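Local coordinates for fructose-2,6-bisphosphatase TIGAR B (Danio rerio, PDB 3E9D), which probably hydrolyses fructose-2,6-bisphosphate, and also fructose-1,6-bisphosphate, through a phosphohistidine intermediate, thereby lowering glycolysis, at residues T7-E13 against C215-I220; L86-F92 against M180-F186. All blocks are in the same frame, centred on the assembly; numbering follows the deposited sequence.

Overall arrangement
Contacts 1 and 2 meet side by side in one sheet, where strands 2-10 and 177-182 are parallel neighbours; their centres lie about 11 Å apart. Contact 1 is the more buried and is held mainly by backbone bonds and by polar groups of R10 and N217, with a small apolar patch at T7, V9 and I220. Contact 2 is partly buried: a carboxylate accepts backbone N-H groups in the first turn of helix 184-197, beside a leucine, methionine and phenylalanine cluster. Both end at the same phosphate, which contact 1 reaches with R10 and H11 and contact 2 with H183 and G184. Along the chain, contact 2 is nested within the loop contact 1 closes.

Contact 1 of 2, residues T7-E13 against C215-I220. With PO4 (phosphate ion), chain C; PO4 (phosphate ion), chain D.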
# COMPACT_ATOMS: atom_id res chain seq x y z
N THR A 7 4.84 -0.89 5.53
CA THR A 7 5.09 0.31 4.72
C THR A 7 4.52 0.08 3.35
O THR A 7 4.79 -0.94 2.72
CB THR A 7 6.59 0.62 4.62
OG1 THR A 7 7.09 0.93 5.93
CG2 THR A 7 6.86 1.81 3.68
N ILE A 8 3.73 1.04 2.88
CA ILE A 8 3.00 0.89 1.63
C ILE A 8 3.44 1.98 0.66
O ILE A 8 3.39 3.17 0.99
CB ILE A 8 1.48 1.06 1.86
CG1 ILE A 8 0.96 0.02 2.87
CG2 ILE A 8 0.71 0.98 0.50
CD1 ILE A 8 -0.51 0.30 3.37
N VAL A 9 3.86 1.57 -0.54
CA VAL A 9 4.39 2.51 -1.52
C VAL A 9 3.67 2.34 -2.86
O VAL A 9 3.54 1.22 -3.35
CB VAL A 9 5.93 2.32 -1.72
CG1 VAL A 9 6.53 3.39 -2.67
CG2 VAL A 9 6.66 2.31 -0.36
N ARG A 10 3.19 3.44 -3.44
CA ARG A 10 2.70 3.38 -4.82
C ARG A 10 3.88 3.35 -5.82
O ARG A 10 4.91 4.00 -5.60
CB ARG A 10 1.77 4.58 -5.12
CG ARG A 10 1.24 4.60 -6.57
CD ARG A 10 0.30 5.78 -6.83
NE ARG A 10 -0.11 5.79 -8.23
CZ ARG A 10 -0.33 6.90 -8.94
NH1 ARG A 10 -0.19 8.11 -8.39
NH2 ARG A 10 -0.67 6.78 -10.21
N HIS A 11 3.73 2.63 -6.93
CA HIS A 11 4.79 2.55 -7.95
C HIS A 11 5.18 3.96 -8.47
O HIS A 11 4.39 4.92 -8.39
CB HIS A 11 4.31 1.68 -9.14
CG HIS A 11 3.26 2.35 -9.96
ND1 HIS A 11 3.56 3.25 -10.95
CD2 HIS A 11 1.90 2.32 -9.87
CE1 HIS A 11 2.45 3.74 -11.46
NE2 HIS A 11 1.42 3.20 -10.82
N GLY A 12 6.36 4.05 -9.07
CA GLY A 12 6.83 5.31 -9.66
C GLY A 12 6.10 5.65 -10.95
O GLY A 12 5.49 4.78 -11.56
N GLU A 13 6.18 6.91 -11.36
CA GLU A 13 5.52 7.40 -12.58
C GLU A 13 5.78 6.61 -13.87
O GLU A 13 6.92 6.22 -14.15
CB GLU A 13 5.92 8.86 -12.81
CG GLU A 13 5.00 9.58 -13.75
CD GLU A 13 5.40 11.03 -13.91
OE1 GLU A 13 5.07 11.87 -13.04
OE2 GLU A 13 6.05 11.32 -14.92
N CYS A 215 -2.93 8.77 -3.49
CA CYS A 215 -1.50 8.61 -3.23
C CYS A 215 -0.66 9.04 -4.43
O CYS A 215 -0.95 8.61 -5.56
CB CYS A 215 -1.15 7.16 -2.88
SG CYS A 215 0.58 7.00 -2.28
N PRO A 216 0.37 9.88 -4.21
CA PRO A 216 1.22 10.24 -5.36
C PRO A 216 2.10 9.07 -5.75
O PRO A 216 2.21 8.11 -5.00
CB PRO A 216 2.08 11.40 -4.84
CG PRO A 216 2.06 11.24 -3.34
CD PRO A 216 0.75 10.59 -2.98
N ASN A 217 2.72 9.15 -6.93
CA ASN A 217 3.72 8.16 -7.33
C ASN A 217 4.84 8.08 -6.29
O ASN A 217 5.45 9.10 -5.94
CB ASN A 217 4.30 8.52 -8.70
CG ASN A 217 3.35 8.25 -9.84
OD1 ASN A 217 2.93 9.17 -10.52
ND2 ASN A 217 3.03 6.98 -10.07
N THR A 218 5.12 6.87 -5.81
CA THR A 218 6.06 6.61 -4.69
C THR A 218 5.68 7.25 -3.34
O THR A 218 6.52 7.34 -2.44
CB THR A 218 7.57 6.86 -5.05
OG1 THR A 218 7.84 8.27 -5.12
CG2 THR A 218 7.93 6.20 -6.37
N GLY A 219 4.43 7.68 -3.20
CA GLY A 219 3.94 8.18 -1.91
C GLY A 219 3.96 7.01 -0.93
O GLY A 219 3.69 5.86 -1.32
N ILE A 220 4.30 7.31 0.32
CA ILE A 220 4.60 6.29 1.31
C ILE A 220 3.65 6.40 2.51
O ILE A 220 3.52 7.50 3.09
CB ILE A 220 6.08 6.39 1.82
CG1 ILE A 220 7.07 6.40 0.64
CG2 ILE A 220 6.38 5.24 2.77
CD1 ILE A 220 8.52 6.67 1.04
P PO4 C . -1.64 3.18 -11.00
O1 PO4 C . -1.26 1.79 -11.43
O2 PO4 C . -1.24 3.49 -9.58
O3 PO4 C . -0.97 4.21 -11.88
O4 PO4 C . -3.14 3.37 -11.16
P PO4 D . -0.42 10.58 -11.03
O1 PO4 D . -1.31 9.40 -11.35
O2 PO4 D . -0.22 10.67 -9.52
O3 PO4 D . 0.93 10.47 -11.74
O4 PO4 D . -1.09 11.86 -11.54
O HOH W 1 4.44 11.47 -10.42
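With chi1 at 179°, R10 CG stands opposite its backbone N and the chain extends to NE, carrying the guanidinium across the 215-220 loop; N217, with CG anti to its carbonyl carbon (chi1 -75°), swings its amide over one face of that group. The planes are stacked 24° apart, N217 ND2 sitting 3.5 Å from R10 CZ. N217 ND2 also donates almost straight to H11 O (3.0 Å), with N17 a further partner. R10 NH1 reaches C215 O at 3.0 Å and O2 of the chain D phosphate at 2.8 Å, while NE binds O2 of the chain C phosphate at 2.9 Å. This is the Arg-His-Gly segment of the histidine phosphatase fold, at the end of strand 2-10: H11, which becomes phosphohistidine, turns its ring edge to the chain C phosphate, too close for an ordinary contact. An alanine in place of R10 is likely to leave both phosphates short of a positive partner and the N217 amide without the flat group beneath. A type II turn, P216 to G219, presents G219 O to R10 N (3.3 Å). Where strand 220-230 begins, V9 and I220 form an antiparallel non-hydrogen-bonded pair, and T7 CG2 touches I220 CG2 at 3.6 Å.

Contact 2 of 2, residues L86-F92 against M180-F186; sequences LLRERGF and MVSHGAF. With PO4 (phosphate ion), chain C.
E89 lays its CB over one face of the H183 ring, a CH-pi contact 4.0 Å from the centroid, then bends at chi2 (55°) to turn its carboxylate onto the first turn of helix 184-197. Both E89 oxygens use syn lone pairs: OE1 accepts from F186 N (2.9 Å) and OE2 from A185 N (3.0 Å). On its anti side OE1 also takes R90 N, so three backbone N-H groups fix the rotation of the probable proton donor/acceptor. H183, at the N-cap position and a likely transition-state stabiliser, gives ND1 to the phosphate O1 at 2.9 Å, and S57 engages its NE2. G184 N points almost straight at phosphate O2 (2.8 Å), consistent with a helix N-terminus helping to hold the anion. Behind the site, S182 OG donates in plane to a lone pair of L87 O (2.7 Å). L87 CD2 packs against F186 CE2 (3.8 Å) and the CE of M180, whose methyl lies at the edge of the F186 ring. The 86-92 loop runs past the end of strand 177-182 and the start of helix 184-197, with helix 125-146 touching L87, R90 and F186 and helix 60-71 meeting E89 and H183.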
# COMPACT_ATOMS: atom_id res chain seq x y z
N LEU A 86 -2.98 -10.25 -5.89
CA LEU A 86 -4.03 -9.57 -5.14
C LEU A 86 -3.74 -8.07 -4.97
O LEU A 86 -4.66 -7.28 -4.72
CB LEU A 86 -4.28 -10.24 -3.77
CG LEU A 86 -4.96 -11.62 -3.73
CD1 LEU A 86 -4.82 -12.27 -2.32
CD2 LEU A 86 -6.45 -11.49 -4.12
N LEU A 87 -2.48 -7.68 -5.12
CA LEU A 87 -2.10 -6.25 -5.04
C LEU A 87 -2.21 -5.44 -6.34
O LEU A 87 -1.81 -4.27 -6.37
CB LEU A 87 -0.66 -6.11 -4.51
CG LEU A 87 -0.36 -6.72 -3.14
CD1 LEU A 87 1.12 -6.54 -2.79
CD2 LEU A 87 -1.26 -6.07 -2.06
N ARG A 88 -2.71 -6.05 -7.42
CA ARG A 88 -2.85 -5.36 -8.71
C ARG A 88 -3.84 -4.21 -8.61
O ARG A 88 -4.74 -4.20 -7.75
CB ARG A 88 -3.27 -6.31 -9.85
CG ARG A 88 -4.70 -6.90 -9.73
CD ARG A 88 -4.87 -8.11 -10.71
NE ARG A 88 -6.22 -8.67 -10.65
CZ ARG A 88 -6.64 -9.58 -9.77
NH1 ARG A 88 -5.83 -10.05 -8.82
NH2 ARG A 88 -7.90 -10.02 -9.83
N GLU A 89 -3.67 -3.25 -9.51
CA GLU A 89 -4.51 -2.08 -9.57
C GLU A 89 -5.98 -2.47 -9.85
O GLU A 89 -6.25 -3.50 -10.46
CB GLU A 89 -4.00 -1.15 -10.68
CG GLU A 89 -4.80 0.17 -10.84
CD GLU A 89 -4.89 0.99 -9.54
OE1 GLU A 89 -5.35 0.43 -8.51
OE2 GLU A 89 -4.51 2.19 -9.53
N ARG A 90 -6.91 -1.64 -9.38
CA ARG A 90 -8.30 -1.74 -9.78
C ARG A 90 -8.43 -1.90 -11.30
O ARG A 90 -7.80 -1.17 -12.08
CB ARG A 90 -9.05 -0.49 -9.32
CG ARG A 90 -10.52 -0.50 -9.71
CD ARG A 90 -11.27 0.61 -8.98
NE ARG A 90 -12.69 0.48 -9.25
CZ ARG A 90 -13.61 1.36 -8.91
NH1 ARG A 90 -13.26 2.47 -8.24
NH2 ARG A 90 -14.88 1.13 -9.23
N GLY A 91 -9.25 -2.86 -11.72
CA GLY A 91 -9.51 -3.05 -13.15
C GLY A 91 -10.43 -1.98 -13.69
O GLY A 91 -11.44 -1.66 -13.07
N PHE A 92 -10.09 -1.43 -14.86
CA PHE A 92 -10.93 -0.39 -15.48
C PHE A 92 -11.56 -0.82 -16.81
O PHE A 92 -12.18 -0.01 -17.47
CB PHE A 92 -10.14 0.93 -15.65
CG PHE A 92 -9.76 1.56 -14.34
CD1 PHE A 92 -10.72 2.15 -13.53
CD2 PHE A 92 -8.45 1.50 -13.88
CE1 PHE A 92 -10.38 2.70 -12.30
CE2 PHE A 92 -8.10 2.06 -12.63
CZ PHE A 92 -9.06 2.65 -11.85
N MET A 180 5.08 -3.16 1.06
CA MET A 180 4.04 -3.50 0.11
C MET A 180 4.15 -2.46 -1.00
O MET A 180 4.13 -1.26 -0.71
CB MET A 180 2.65 -3.48 0.79
CG MET A 180 1.44 -3.55 -0.16
SD MET A 180 -0.15 -3.28 0.74
CE MET A 180 -1.05 -2.42 -0.53
N VAL A 181 4.27 -2.90 -2.25
CA VAL A 181 4.36 -1.96 -3.38
C VAL A 181 3.19 -2.23 -4.32
O VAL A 181 3.01 -3.35 -4.79
CB VAL A 181 5.75 -2.02 -4.11
CG1 VAL A 181 5.82 -0.97 -5.24
CG2 VAL A 181 6.87 -1.74 -3.09
N SER A 182 2.38 -1.20 -4.56
CA SER A 182 1.11 -1.36 -5.24
C SER A 182 0.71 -0.10 -6.05
O SER A 182 1.57 0.62 -6.58
CB SER A 182 0.01 -1.75 -4.21
OG SER A 182 -1.22 -2.13 -4.83
N HIS A 183 -0.59 0.14 -6.13
CA HIS A 183 -1.15 1.06 -7.09
C HIS A 183 -2.14 2.03 -6.42
O HIS A 183 -2.70 1.71 -5.38
CB HIS A 183 -1.86 0.26 -8.18
CG HIS A 183 -0.96 -0.74 -8.84
ND1 HIS A 183 -0.22 -0.43 -9.96
CD2 HIS A 183 -0.65 -2.01 -8.52
CE1 HIS A 183 0.50 -1.49 -10.30
NE2 HIS A 183 0.26 -2.46 -9.44
N GLY A 184 -2.34 3.19 -7.05
CA GLY A 184 -3.04 4.30 -6.43
C GLY A 184 -4.46 4.01 -6.01
O GLY A 184 -4.83 4.24 -4.86
N ALA A 185 -5.27 3.51 -6.94
CA ALA A 185 -6.67 3.24 -6.62
C ALA A 185 -6.78 2.13 -5.59
O ALA A 185 -7.51 2.26 -4.60
CB ALA A 185 -7.48 2.93 -7.87
N PHE A 186 -6.02 1.05 -5.79
CA PHE A 186 -5.99 -0.04 -4.80
C PHE A 186 -5.59 0.42 -3.39
O PHE A 186 -6.24 0.05 -2.39
CB PHE A 186 -5.02 -1.14 -5.25
CG PHE A 186 -4.98 -2.32 -4.33
CD1 PHE A 186 -5.88 -3.37 -4.50
CD2 PHE A 186 -4.04 -2.38 -3.29
CE1 PHE A 186 -5.84 -4.49 -3.65
CE2 PHE A 186 -4.01 -3.48 -2.43
CZ PHE A 186 -4.91 -4.54 -2.62
P PO4 C . -1.64 3.18 -11.00
O1 PO4 C . -1.26 1.79 -11.43
O2 PO4 C . -1.24 3.49 -9.58
O3 PO4 C . -0.97 4.21 -11.88
O4 PO4 C . -3.14 3.37 -11.16